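Local coordinates for protein citrate synthase (Thermotoga maritima, PDB 2P2W) that probably catalyses the condensation of oxaloacetate with acetyl-CoA and water to citrate and free CoA, a step of the tricarboxylic acid cycle, at residues A[12-17]-A[330-335]; A[41-46]-A[165-170]; A[89-94]-A[316-321]; A[172-177]-A[322-327]; A[212-217]-A[298-303]. All coordinates share one frame; numbering follows the deposited sequence.

Contact 1 of 5, residues A[12-17]-A[330-335]; sequences CESSIC and TAHVIE
E335 reaches from the long helix 317-337 to the end of strand 10-14, and its side chain can be followed atom by atom. CB lies 4.1 Å from I16 CD1, at the margin of contact. CG stands anti to the backbone N (chi1 -177°) and the chain stays extended beyond it, so the carboxylate is carried straight off the helix to the loop that follows the strand. There its two oxygens divide the work. OE1 accepts a hydrogen bond from the hydroxyl of S14, OG to OE1 2.7 Å, and OE2 one from the backbone N-H of S15, N to OE2 3.0 Å and nearly straight at 173°. Both bonds use the syn lone pairs, on the sides of the oxygens that face each other, so the carboxylate grips two successive residues like a fork. The S14 hydroxyl in turn accepts from I16 N at 3.2 Å, closing an ST turn that ends the strand. One water donates to OE2; another lies between OE1 and E13 O, with more acceptors around it than protons to give. Beside this polar end, I16 slides past E335 and lays CD1 over the centre of the H332 ring, a CH-pi contact 3.7 Å from the centroid, and CD1 also touches A331 CB. The far nitrogen of that ring, NE2, bonds to E175. E13 and S14 meanwhile pair with a strand of the second subunit, so the turn lies beside the dimer interface. With the S14 hydroxyl, the S15 N-H and at least one water donating to it, the E335 carboxylate probably stays ionised.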
# COMPACT_ATOMS: atom_id res chain seq x y z
N CYS A 12 -7.38 15.34 -7.26
CA CYS A 12 -8.82 15.12 -7.16
C CYS A 12 -9.53 16.31 -6.53
O CYS A 12 -8.90 17.25 -6.06
CB CYS A 12 -9.12 13.88 -6.31
SG CYS A 12 -8.85 14.11 -4.51
N GLU A 13 -10.86 16.25 -6.53
CA GLU A 13 -11.69 17.27 -5.90
C GLU A 13 -12.18 16.58 -4.63
O GLU A 13 -12.50 15.39 -4.66
CB GLU A 13 -12.91 17.63 -6.75
CG GLU A 13 -12.62 18.28 -8.08
CD GLU A 13 -13.84 18.99 -8.65
OE1 GLU A 13 -14.93 18.38 -8.66
OE2 GLU A 13 -13.71 20.16 -9.08
N SER A 14 -12.24 17.31 -3.53
CA SER A 14 -12.71 16.73 -2.29
C SER A 14 -13.48 17.76 -1.44
O SER A 14 -13.16 18.94 -1.41
CB SER A 14 -11.50 16.22 -1.51
OG SER A 14 -11.95 15.57 -0.31
N SER A 15 -14.55 17.26 -0.79
CA SER A 15 -15.29 18.11 0.13
C SER A 15 -15.07 17.69 1.59
O SER A 15 -15.75 18.15 2.50
CB SER A 15 -16.77 18.01 -0.23
OG SER A 15 -17.24 16.70 0.07
N ILE A 16 -14.12 16.75 1.80
CA ILE A 16 -13.90 16.20 3.14
C ILE A 16 -13.12 17.16 4.05
O ILE A 16 -13.48 17.41 5.19
CB ILE A 16 -13.11 14.90 3.00
CG1 ILE A 16 -13.95 13.83 2.30
CG2 ILE A 16 -12.74 14.37 4.40
CD1 ILE A 16 -13.15 12.55 2.06
N CYS A 17 -12.02 17.71 3.55
CA CYS A 17 -11.17 18.55 4.38
C CYS A 17 -10.46 19.67 3.65
O CYS A 17 -9.95 19.48 2.54
CB CYS A 17 -10.14 17.64 5.06
SG CYS A 17 -8.65 18.43 5.70
N THR A 330 -10.48 6.01 4.84
CA THR A 330 -11.69 5.42 4.28
C THR A 330 -12.66 6.45 3.70
O THR A 330 -13.28 6.19 2.67
CB THR A 330 -12.42 4.54 5.34
OG1 THR A 330 -12.73 5.32 6.50
CG2 THR A 330 -11.55 3.36 5.75
N ALA A 331 -12.77 7.61 4.34
CA ALA A 331 -13.66 8.66 3.85
C ALA A 331 -13.21 9.05 2.43
O ALA A 331 -14.02 9.19 1.52
CB ALA A 331 -13.61 9.87 4.78
N HIS A 332 -11.90 9.22 2.26
CA HIS A 332 -11.34 9.58 0.97
C HIS A 332 -11.53 8.48 -0.08
O HIS A 332 -11.93 8.77 -1.21
CB HIS A 332 -9.85 9.91 1.11
CG HIS A 332 -9.59 11.34 1.46
ND1 HIS A 332 -9.65 12.35 0.53
CD2 HIS A 332 -9.32 11.93 2.65
CE1 HIS A 332 -9.43 13.51 1.13
NE2 HIS A 332 -9.24 13.28 2.41
N VAL A 333 -11.26 7.24 0.29
CA VAL A 333 -11.44 6.13 -0.65
C VAL A 333 -12.88 6.13 -1.17
O VAL A 333 -13.11 6.09 -2.37
CB VAL A 333 -11.13 4.76 0.02
CG1 VAL A 333 -11.57 3.61 -0.88
CG2 VAL A 333 -9.63 4.65 0.30
N ILE A 334 -13.83 6.20 -0.24
CA ILE A 334 -15.25 6.21 -0.58
C ILE A 334 -15.60 7.35 -1.54
O ILE A 334 -16.26 7.14 -2.56
CB ILE A 334 -16.13 6.36 0.68
CG1 ILE A 334 -16.00 5.11 1.56
CG2 ILE A 334 -17.58 6.59 0.28
CD1 ILE A 334 -16.52 5.30 2.97
N GLU A 335 -15.16 8.56 -1.20
CA GLU A 335 -15.42 9.73 -2.03
C GLU A 335 -14.80 9.57 -3.41
O GLU A 335 -15.47 9.74 -4.43
CB GLU A 335 -14.86 10.99 -1.37
CG GLU A 335 -15.14 12.28 -2.13
CD GLU A 335 -14.50 13.50 -1.48
OE1 GLU A 335 -13.25 13.55 -1.43
OE2 GLU A 335 -15.24 14.40 -1.02
O HOH W 1 -12.16 12.28 -3.96
O HOH W 2 -17.28 13.63 0.63

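Contact 2 of 5, residues A[41-46]-A[165-170]; sequences TFEETA and LLESAF
OE2 of E167 is the best-held polar atom here, gripped by two donors: the backbone N-H of F42 and a water. The first bond is short and almost straight, F42 N to E167 OE2 2.6 Å with 174° at the hydrogen, although the N-H arrives from above the carboxylate plane. E167 reaches it with CG anti to its own backbone N and a bend at chi2. The same water donates to E43 OE1 as well. It thus sits between two like-charged carboxylates and would probably ease their mutual repulsion, and E43 has a further donor in the backbone of H147. Next to the polar end lies an aromatic pair. The F42 ring points its edge toward the face of F170 in an offset edge-to-face stack, planes at 89° and centroids 5.8 Å apart, and F42 CD2 rests 3.7 Å from F170 CB. T41 OG1, meanwhile, takes the N-H of E44 at 3.2 Å. Helix 42-51 therefore begins with a classical N-cap supplied by T41, supplemented by a carboxylate from helix 163-173, whose segment 165-170 runs nearly parallel to 42-46 in the mainly helical body of a citrate synthase.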
# COMPACT_ATOMS: atom_id res chain seq x y z
N THR A 41 -16.27 14.04 20.07
CA THR A 41 -15.80 12.74 20.53
C THR A 41 -15.39 11.97 19.28
O THR A 41 -15.68 12.40 18.16
CB THR A 41 -16.93 11.94 21.22
OG1 THR A 41 -18.01 11.77 20.29
CG2 THR A 41 -17.44 12.67 22.45
N PHE A 42 -14.71 10.84 19.47
CA PHE A 42 -14.27 10.04 18.34
C PHE A 42 -15.45 9.68 17.44
O PHE A 42 -15.43 9.94 16.24
CB PHE A 42 -13.59 8.76 18.82
CG PHE A 42 -12.82 8.03 17.75
CD1 PHE A 42 -13.49 7.28 16.78
CD2 PHE A 42 -11.43 8.08 17.72
CE1 PHE A 42 -12.77 6.59 15.80
CE2 PHE A 42 -10.70 7.39 16.74
CZ PHE A 42 -11.38 6.64 15.78
N GLU A 43 -16.48 9.07 18.03
CA GLU A 43 -17.65 8.66 17.26
C GLU A 43 -18.38 9.80 16.57
O GLU A 43 -18.81 9.66 15.43
CB GLU A 43 -18.62 7.87 18.14
CG GLU A 43 -18.07 6.55 18.64
CD GLU A 43 -17.53 6.62 20.06
OE1 GLU A 43 -16.98 7.67 20.44
OE2 GLU A 43 -17.65 5.61 20.78
N GLU A 44 -18.54 10.93 17.26
CA GLU A 44 -19.24 12.06 16.65
C GLU A 44 -18.50 12.66 15.47
O GLU A 44 -19.10 12.98 14.44
CB GLU A 44 -19.52 13.16 17.69
CG GLU A 44 -20.43 14.25 17.16
CD GLU A 44 -20.61 15.41 18.13
OE1 GLU A 44 -19.62 16.12 18.40
OE2 GLU A 44 -21.74 15.59 18.63
N THR A 45 -17.18 12.83 15.60
CA THR A 45 -16.42 13.40 14.50
C THR A 45 -16.29 12.41 13.35
O THR A 45 -16.31 12.79 12.18
CB THR A 45 -15.02 13.86 14.97
OG1 THR A 45 -15.17 14.96 15.89
CG2 THR A 45 -14.18 14.33 13.77
N ALA A 46 -16.18 11.12 13.68
CA ALA A 46 -16.07 10.09 12.64
C ALA A 46 -17.38 10.07 11.86
O ALA A 46 -17.40 9.94 10.64
CB ALA A 46 -15.81 8.73 13.28
N LEU A 165 -7.80 13.46 26.91
CA LEU A 165 -6.66 14.00 26.18
C LEU A 165 -6.38 13.11 24.96
O LEU A 165 -6.11 13.61 23.86
CB LEU A 165 -5.43 14.06 27.09
CG LEU A 165 -5.65 14.75 28.44
CD1 LEU A 165 -4.32 14.82 29.19
CD2 LEU A 165 -6.24 16.14 28.24
N LEU A 166 -6.45 11.80 25.15
CA LEU A 166 -6.23 10.86 24.06
C LEU A 166 -7.30 11.03 22.99
O LEU A 166 -7.01 10.98 21.79
CB LEU A 166 -6.24 9.41 24.58
CG LEU A 166 -6.11 8.32 23.51
CD1 LEU A 166 -4.83 8.52 22.73
CD2 LEU A 166 -6.11 6.94 24.17
N GLU A 167 -8.55 11.23 23.41
CA GLU A 167 -9.64 11.40 22.46
C GLU A 167 -9.43 12.66 21.61
O GLU A 167 -9.64 12.64 20.40
CB GLU A 167 -10.98 11.47 23.22
CG GLU A 167 -12.20 11.62 22.32
CD GLU A 167 -13.37 10.77 22.79
OE1 GLU A 167 -13.61 10.72 24.02
OE2 GLU A 167 -14.05 10.16 21.94
N SER A 168 -9.03 13.76 22.25
CA SER A 168 -8.78 15.00 21.51
C SER A 168 -7.68 14.74 20.48
O SER A 168 -7.76 15.21 19.34
CB SER A 168 -8.33 16.12 22.45
OG SER A 168 -9.40 16.56 23.27
N ALA A 169 -6.65 14.00 20.88
CA ALA A 169 -5.54 13.68 19.99
C ALA A 169 -6.01 12.89 18.77
O ALA A 169 -5.62 13.19 17.64
CB ALA A 169 -4.47 12.89 20.74
N PHE A 170 -6.85 11.88 18.99
CA PHE A 170 -7.35 11.09 17.87
C PHE A 170 -8.11 11.99 16.88
O PHE A 170 -7.89 11.92 15.67
CB PHE A 170 -8.29 9.98 18.35
CG PHE A 170 -7.58 8.80 18.94
CD1 PHE A 170 -6.36 8.36 18.43
CD2 PHE A 170 -8.18 8.07 19.97
CE1 PHE A 170 -5.75 7.21 18.92
CE2 PHE A 170 -7.57 6.92 20.48
CZ PHE A 170 -6.36 6.49 19.95
O HOH W 3 -14.74 7.42 22.11

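Contact 3 of 5, residues A[89-94]-A[316-321]; sequences HYIDVL and MFTALF
With CG anti to its carbonyl carbon (chi1 -75°), Y90 turns its ring toward helix 317-337, while M316 sets out with CG anti to the backbone N and folds only at chi3 (-76°). That last bend lays the methyl over the tyrosine: CE stands 3.7 Å from the ring centroid, offset toward the rim, and comes closest to CE1 at 3.5 Å. SD stays farther off, 4.9 Å from the same centroid, so this Met-aromatic contact is carried mainly by CH-pi contact of the methyl. M316 CB and CG continue the cover across CD2 and CG of the ring. The first turns of helices 90-98 and 317-337 cross here, their local axes 47° apart, within the helical bundle of the citrate synthase fold. A319 is small enough to bring the backbones close, its CB lying 3.7 Å from Y90 CB, and L94 CD1, one turn further along the same helix as Y90, also touches this methyl. An alanine in place of Y90 would remove the ring beneath the M316 methyl and would probably loosen the packing between these two helix starts. I91 crosses T318 at about a right angle, CD1 to CG2 3.5 Å. H89 caps its own helix, ND1 accepting from I91 N near the ring plane, and its NE2 bonds to E216.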
# COMPACT_ATOMS: atom_id res chain seq x y z
N HIS A 89 6.02 -5.01 15.16
CA HIS A 89 5.70 -3.59 15.22
C HIS A 89 4.17 -3.55 15.07
O HIS A 89 3.60 -4.30 14.27
CB HIS A 89 6.38 -2.84 14.07
CG HIS A 89 6.21 -1.35 14.12
ND1 HIS A 89 5.05 -0.72 13.73
CD2 HIS A 89 7.06 -0.37 14.50
CE1 HIS A 89 5.19 0.59 13.87
NE2 HIS A 89 6.40 0.83 14.33
N TYR A 90 3.51 -2.68 15.82
CA TYR A 90 2.05 -2.60 15.77
C TYR A 90 1.44 -2.31 14.40
O TYR A 90 0.35 -2.81 14.10
CB TYR A 90 1.55 -1.61 16.82
CG TYR A 90 1.62 -2.19 18.21
CD1 TYR A 90 0.59 -2.99 18.71
CD2 TYR A 90 2.76 -2.02 19.01
CE1 TYR A 90 0.68 -3.59 19.97
CE2 TYR A 90 2.86 -2.62 20.26
CZ TYR A 90 1.82 -3.41 20.73
OH TYR A 90 1.92 -4.03 21.96
N ILE A 91 2.11 -1.52 13.57
CA ILE A 91 1.58 -1.25 12.23
C ILE A 91 1.49 -2.57 11.46
O ILE A 91 0.52 -2.81 10.73
CB ILE A 91 2.47 -0.25 11.44
CG1 ILE A 91 2.30 1.17 11.99
CG2 ILE A 91 2.12 -0.30 9.95
CD1 ILE A 91 0.91 1.78 11.76
N ASP A 92 2.50 -3.42 11.62
CA ASP A 92 2.52 -4.71 10.94
C ASP A 92 1.43 -5.62 11.48
O ASP A 92 0.83 -6.40 10.73
CB ASP A 92 3.89 -5.38 11.08
CG ASP A 92 4.97 -4.68 10.28
OD1 ASP A 92 4.61 -3.95 9.33
OD2 ASP A 92 6.17 -4.86 10.58
N VAL A 93 1.18 -5.53 12.78
CA VAL A 93 0.14 -6.34 13.42
C VAL A 93 -1.20 -6.00 12.77
O VAL A 93 -1.99 -6.89 12.45
CB VAL A 93 0.07 -6.04 14.94
CG1 VAL A 93 -1.14 -6.72 15.55
CG2 VAL A 93 1.35 -6.54 15.61
N LEU A 94 -1.44 -4.70 12.56
CA LEU A 94 -2.67 -4.25 11.92
C LEU A 94 -2.79 -4.83 10.51
O LEU A 94 -3.86 -5.28 10.11
CB LEU A 94 -2.71 -2.72 11.86
CG LEU A 94 -3.02 -1.99 13.18
CD1 LEU A 94 -2.78 -0.49 13.02
CD2 LEU A 94 -4.45 -2.27 13.58
N MET A 316 3.96 1.69 19.24
CA MET A 316 2.53 1.75 18.93
C MET A 316 2.08 3.17 18.51
O MET A 316 0.95 3.39 18.10
CB MET A 316 1.73 1.29 20.16
CG MET A 316 0.24 1.08 19.85
SD MET A 316 -0.78 0.95 21.32
CE MET A 316 -0.34 -0.73 21.79
N PHE A 317 3.01 4.15 18.67
CA PHE A 317 2.66 5.54 18.34
C PHE A 317 2.07 5.69 16.91
O PHE A 317 1.05 6.34 16.72
CB PHE A 317 3.92 6.41 18.46
CG PHE A 317 4.32 6.69 19.89
CD1 PHE A 317 3.73 6.00 20.94
CD2 PHE A 317 5.34 7.60 20.14
CE1 PHE A 317 4.16 6.24 22.25
CE2 PHE A 317 5.77 7.82 21.45
CZ PHE A 317 5.18 7.15 22.50
N THR A 318 2.71 5.09 15.91
CA THR A 318 2.20 5.21 14.55
C THR A 318 0.85 4.50 14.43
O THR A 318 -0.03 4.93 13.68
CB THR A 318 3.18 4.61 13.51
OG1 THR A 318 4.45 5.26 13.63
CG2 THR A 318 2.66 4.83 12.10
N ALA A 319 0.67 3.41 15.18
CA ALA A 319 -0.59 2.67 15.14
C ALA A 319 -1.70 3.49 15.79
O ALA A 319 -2.87 3.37 15.43
CB ALA A 319 -0.44 1.32 15.85
N LEU A 320 -1.34 4.33 16.76
CA LEU A 320 -2.32 5.18 17.43
C LEU A 320 -2.78 6.24 16.43
O LEU A 320 -3.95 6.63 16.40
CB LEU A 320 -1.71 5.85 18.66
CG LEU A 320 -1.43 4.91 19.84
CD1 LEU A 320 -0.63 5.65 20.90
CD2 LEU A 320 -2.74 4.39 20.41
N PHE A 321 -1.84 6.71 15.63
CA PHE A 321 -2.11 7.70 14.59
C PHE A 321 -3.11 7.04 13.63
O PHE A 321 -4.14 7.63 13.28
CB PHE A 321 -0.80 8.03 13.85
CG PHE A 321 -0.87 9.24 12.95
CD1 PHE A 321 -2.07 9.65 12.37
CD2 PHE A 321 0.29 9.95 12.65
CE1 PHE A 321 -2.11 10.74 11.50
CE2 PHE A 321 0.26 11.04 11.77
CZ PHE A 321 -0.94 11.44 11.20

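Contact 4 of 5, residues A[172-177]-A[322-327]; sequences LLMEQD and ATARVV. With FLC (citrate anion), chain B.
Hydrogen bonds to the protein come first. R325 leaves helix 317-337 with CG anti to the backbone N, then bends at chi2 (53°) and chi3 (60°), which curls its guanidinium round to L173. NE donates to L173 O at 2.7 Å, a short but bent bond (141°) that meets the carbonyl from above its plane. NH2 gives a proton to a water that itself donates to L172 O and E175 O, so one solvent molecule ties three parts of the site. Hydrogen bonds to the bound citrate form the second group. NH1 and NH2 of R325 meet the two oxygens of one citrate carboxylate side by side, NH1 to OB1 3.2 Å and NH2 to OB2 3.0 Å, a bidentate pair. Q176, extended from CG onward, sends NE2 to citrate OG2 at 2.9 Å, and its OE1 bonds to Y253. H250 and R259 of the same chain and R344 of the second subunit also bond to the citrate. The contact thus builds part of the citrate-binding pocket, beside H250, a predicted active-site residue. Apolar contact is made by A324, whose CB packs against M174 CG at 4.0 Å and also touches L173 CB. The peptide between E175 and Q176 covers one face of the guanidinium. With its edges bonded in this way, R325 is fixed in rotation and probably remains positively charged, balancing a carboxylate of the bound anion.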
# COMPACT_ATOMS: atom_id res chain seq x y z
N LEU A 172 -7.81 15.14 16.31
CA LEU A 172 -6.86 15.98 15.58
C LEU A 172 -6.14 15.23 14.45
O LEU A 172 -5.73 15.83 13.46
CB LEU A 172 -5.81 16.55 16.53
CG LEU A 172 -6.25 17.59 17.55
CD1 LEU A 172 -5.10 17.90 18.51
CD2 LEU A 172 -6.69 18.85 16.83
N LEU A 173 -6.00 13.92 14.61
CA LEU A 173 -5.29 13.09 13.64
C LEU A 173 -6.16 12.31 12.65
O LEU A 173 -5.63 11.60 11.79
CB LEU A 173 -4.41 12.08 14.39
CG LEU A 173 -3.30 12.63 15.29
CD1 LEU A 173 -2.81 11.54 16.24
CD2 LEU A 173 -2.16 13.16 14.44
N MET A 174 -7.48 12.44 12.74
CA MET A 174 -8.34 11.69 11.84
C MET A 174 -8.21 11.97 10.36
O MET A 174 -8.34 11.06 9.54
CB MET A 174 -9.81 11.89 12.21
CG MET A 174 -10.28 11.10 13.40
SD MET A 174 -12.06 11.28 13.59
CE MET A 174 -12.32 10.34 15.08
N GLU A 175 -7.93 13.22 10.00
CA GLU A 175 -7.90 13.56 8.58
C GLU A 175 -7.08 14.79 8.20
O GLU A 175 -7.02 15.76 8.94
CB GLU A 175 -9.35 13.77 8.13
CG GLU A 175 -9.54 14.71 6.96
CD GLU A 175 -9.14 14.08 5.65
OE1 GLU A 175 -9.08 12.84 5.60
OE2 GLU A 175 -8.91 14.84 4.68
N GLN A 176 -6.43 14.73 7.03
CA GLN A 176 -5.68 15.88 6.53
C GLN A 176 -5.33 15.86 5.04
O GLN A 176 -4.17 15.75 4.65
CB GLN A 176 -4.40 16.14 7.33
CG GLN A 176 -3.78 17.48 6.92
CD GLN A 176 -2.88 18.09 7.97
OE1 GLN A 176 -3.33 18.79 8.88
NE2 GLN A 176 -1.58 17.83 7.85
N ASP A 177 -6.37 15.95 4.22
CA ASP A 177 -6.20 16.02 2.77
C ASP A 177 -5.43 14.84 2.17
O ASP A 177 -5.51 13.71 2.67
CB ASP A 177 -5.52 17.35 2.42
CG ASP A 177 -5.77 17.79 0.99
OD1 ASP A 177 -6.93 17.76 0.54
OD2 ASP A 177 -4.79 18.17 0.31
N ALA A 322 -2.81 5.81 13.22
CA ALA A 322 -3.67 5.06 12.29
C ALA A 322 -5.07 4.80 12.84
O ALA A 322 -6.05 4.82 12.09
CB ALA A 322 -2.99 3.74 11.92
N THR A 323 -5.16 4.53 14.14
CA THR A 323 -6.44 4.26 14.79
C THR A 323 -7.41 5.39 14.49
O THR A 323 -8.62 5.18 14.38
CB THR A 323 -6.24 4.10 16.31
OG1 THR A 323 -5.44 2.93 16.55
CG2 THR A 323 -7.57 3.95 17.02
N ALA A 324 -6.87 6.60 14.37
CA ALA A 324 -7.69 7.76 14.07
C ALA A 324 -7.75 8.01 12.56
O ALA A 324 -8.84 8.13 11.99
CB ALA A 324 -7.13 8.99 14.77
N ARG A 325 -6.59 8.07 11.92
CA ARG A 325 -6.53 8.40 10.49
C ARG A 325 -7.25 7.38 9.58
O ARG A 325 -7.59 7.66 8.44
CB ARG A 325 -5.05 8.51 10.09
CG ARG A 325 -4.88 8.91 8.62
CD ARG A 325 -5.66 10.18 8.27
NE ARG A 325 -5.22 11.30 9.09
CZ ARG A 325 -4.08 11.93 8.71
NH1 ARG A 325 -3.43 11.52 7.65
NH2 ARG A 325 -3.64 12.97 9.42
N VAL A 326 -7.53 6.17 10.07
CA VAL A 326 -8.24 5.20 9.26
C VAL A 326 -9.59 5.79 8.84
O VAL A 326 -10.12 5.46 7.77
CB VAL A 326 -8.44 3.85 10.01
CG1 VAL A 326 -9.34 4.05 11.22
CG2 VAL A 326 -9.02 2.80 9.07
N VAL A 327 -10.14 6.66 9.68
CA VAL A 327 -11.41 7.32 9.39
C VAL A 327 -11.24 8.20 8.14
O VAL A 327 -12.05 8.16 7.21
CB VAL A 327 -11.87 8.22 10.57
CG1 VAL A 327 -13.18 8.93 10.22
CG2 VAL A 327 -12.06 7.37 11.82
CAC FLC B . 3.05 14.04 9.43
CA FLC B . 1.59 13.68 9.13
CB FLC B . 0.89 14.65 8.17
CBC FLC B . -0.57 14.22 8.06
CG FLC B . 1.57 14.60 6.79
CGC FLC B . 0.93 15.51 5.74
OA1 FLC B . 3.33 15.25 9.58
OA2 FLC B . 3.86 13.09 9.52
OB1 FLC B . -0.84 13.31 7.25
OB2 FLC B . -1.39 14.80 8.81
OG1 FLC B . 1.49 15.56 4.62
OG2 FLC B . -0.11 16.14 6.05
OHB FLC B . 0.97 15.97 8.69
O HOH W 4 -5.18 15.19 10.96

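Contact 5 of 5, residues A[212-217]-A[298-303]; sequences GGASEK and NVDLYS
The carboxylate of D300 is the flat group that faces the other segment. The A214 methyl comes up to OD2, CB to OD2 3.5 Å, whereas OD1 lies 4.2 Å from the carbonyl oxygen of G212. Behind the carboxylate, D300 CB rests 4.0 Å from S215 N, and CG is placed anti to the carbonyl carbon (chi1 -60°), which turns the carboxylate toward segment 212-217. No hydrogen bond joins the two segments; A214 CB and the backbone at S215 simply pack against the acid. In citrate synthases an aspartate of this kind serves as catalytic base, and D300 is predicted to be an active-site residue; the nearest atoms of its side chain and a bound citrate ion are about 3 Å apart, and those of its side chain and that of H250 about 7 Å. An alanine here would remove the carboxylate, and the site would probably lose the group expected to act as catalytic base. N298 stands at the N-cap of helix 299-309, although its bond, D300 N to N298 OD1 2.9 Å, is weak, and its ND2 bonds to G249 O. That helix start would be expected to favour the ionised form of D300. In the facing segment, G212 O is held twice by S215: its hydroxyl bonds in the carbonyl plane, OG to O 2.8 Å, and its backbone N-H donates to the same oxygen. S215 CB also approaches S303 OG, and on the flank F321 of helix 317-337 packs against D300.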
# COMPACT_ATOMS: atom_id res chain seq x y z
N GLY A 212 4.09 9.42 9.24
CA GLY A 212 3.64 9.23 10.63
C GLY A 212 4.74 8.67 11.56
O GLY A 212 4.77 8.93 12.75
N GLY A 213 5.63 7.87 10.97
CA GLY A 213 6.69 7.25 11.73
C GLY A 213 7.61 8.22 12.45
O GLY A 213 8.36 7.84 13.34
N ALA A 214 7.57 9.49 12.05
CA ALA A 214 8.40 10.50 12.69
C ALA A 214 8.03 10.58 14.17
O ALA A 214 8.85 10.94 15.01
CB ALA A 214 8.19 11.87 12.02
N SER A 215 6.79 10.22 14.49
CA SER A 215 6.33 10.25 15.88
C SER A 215 7.14 9.28 16.76
O SER A 215 7.38 9.56 17.93
CB SER A 215 4.84 9.91 15.97
OG SER A 215 4.58 8.58 15.55
N GLU A 216 7.55 8.15 16.19
CA GLU A 216 8.33 7.18 16.96
C GLU A 216 9.79 7.59 17.05
O GLU A 216 10.53 7.13 17.92
CB GLU A 216 8.22 5.79 16.32
CG GLU A 216 6.78 5.34 16.09
CD GLU A 216 6.66 3.88 15.70
OE1 GLU A 216 7.69 3.27 15.34
OE2 GLU A 216 5.52 3.36 15.74
N LYS A 217 10.22 8.48 16.15
CA LYS A 217 11.60 8.95 16.16
C LYS A 217 11.83 10.15 17.07
O LYS A 217 12.94 10.50 17.43
CB LYS A 217 11.99 9.33 14.72
CG LYS A 217 12.46 8.11 13.91
CD LYS A 217 13.96 8.11 13.60
CE LYS A 217 14.42 6.82 12.91
NZ LYS A 217 15.69 6.38 13.50
N ASN A 298 5.47 20.08 13.60
CA ASN A 298 4.30 19.48 12.98
C ASN A 298 3.71 18.62 14.10
O ASN A 298 4.35 18.46 15.16
CB ASN A 298 4.64 18.65 11.73
CG ASN A 298 5.60 17.51 12.01
OD1 ASN A 298 5.44 16.76 12.97
ND2 ASN A 298 6.60 17.37 11.15
N VAL A 299 2.52 18.09 13.90
CA VAL A 299 1.84 17.30 14.93
C VAL A 299 2.66 16.17 15.57
O VAL A 299 2.46 15.86 16.74
CB VAL A 299 0.50 16.72 14.38
CG1 VAL A 299 0.78 15.55 13.45
CG2 VAL A 299 -0.40 16.31 15.54
N ASP A 300 3.57 15.57 14.81
CA ASP A 300 4.38 14.46 15.33
C ASP A 300 5.25 14.81 16.54
O ASP A 300 5.57 13.94 17.35
CB ASP A 300 5.29 13.88 14.24
CG ASP A 300 4.52 13.35 13.04
OD1 ASP A 300 3.40 12.83 13.22
OD2 ASP A 300 5.06 13.43 11.91
N LEU A 301 5.66 16.07 16.64
CA LEU A 301 6.51 16.49 17.75
C LEU A 301 5.82 16.34 19.10
O LEU A 301 6.40 15.80 20.04
CB LEU A 301 6.96 17.95 17.57
CG LEU A 301 7.94 18.50 18.62
CD1 LEU A 301 9.27 17.76 18.52
CD2 LEU A 301 8.15 20.00 18.40
N TYR A 302 4.58 16.82 19.20
CA TYR A 302 3.86 16.75 20.45
C TYR A 302 2.93 15.56 20.64
O TYR A 302 2.65 15.18 21.78
CB TYR A 302 3.10 18.06 20.66
CG TYR A 302 4.05 19.24 20.80
CD1 TYR A 302 4.97 19.30 21.86
CD2 TYR A 302 4.04 20.28 19.87
CE1 TYR A 302 5.85 20.36 21.98
CE2 TYR A 302 4.92 21.35 19.99
CZ TYR A 302 5.83 21.38 21.04
OH TYR A 302 6.71 22.43 21.14
N SER A 303 2.44 14.98 19.55
CA SER A 303 1.57 13.82 19.69
C SER A 303 2.40 12.70 20.32
O SER A 303 1.92 11.98 21.20
CB SER A 303 1.03 13.36 18.33
OG SER A 303 2.07 12.83 17.52

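Overall arrangement
From the N terminus, strand 10-14 opens contact 1, whose return to helix 317-337 closes a loop around all the others. Helix 42-51 then opens contact 2, closed on helix 163-173. Before that closure, helix 90-98 opens contact 3, so contacts 2 and 3 cross. Segment 172-177, at the end of the same helical region, opens contact 4, which crosses contact 3 but follows contact 2 in series. Contact 5, joining helices 214-225 and 299-309, nests inside the loops of contacts 1, 3 and 4. Helix 317-337 serves contacts 3, 4 and 1 in turn along its length. H332 to E175 ties contact 1 to contact 4; H89 to E216 ties contact 3 to contact 5.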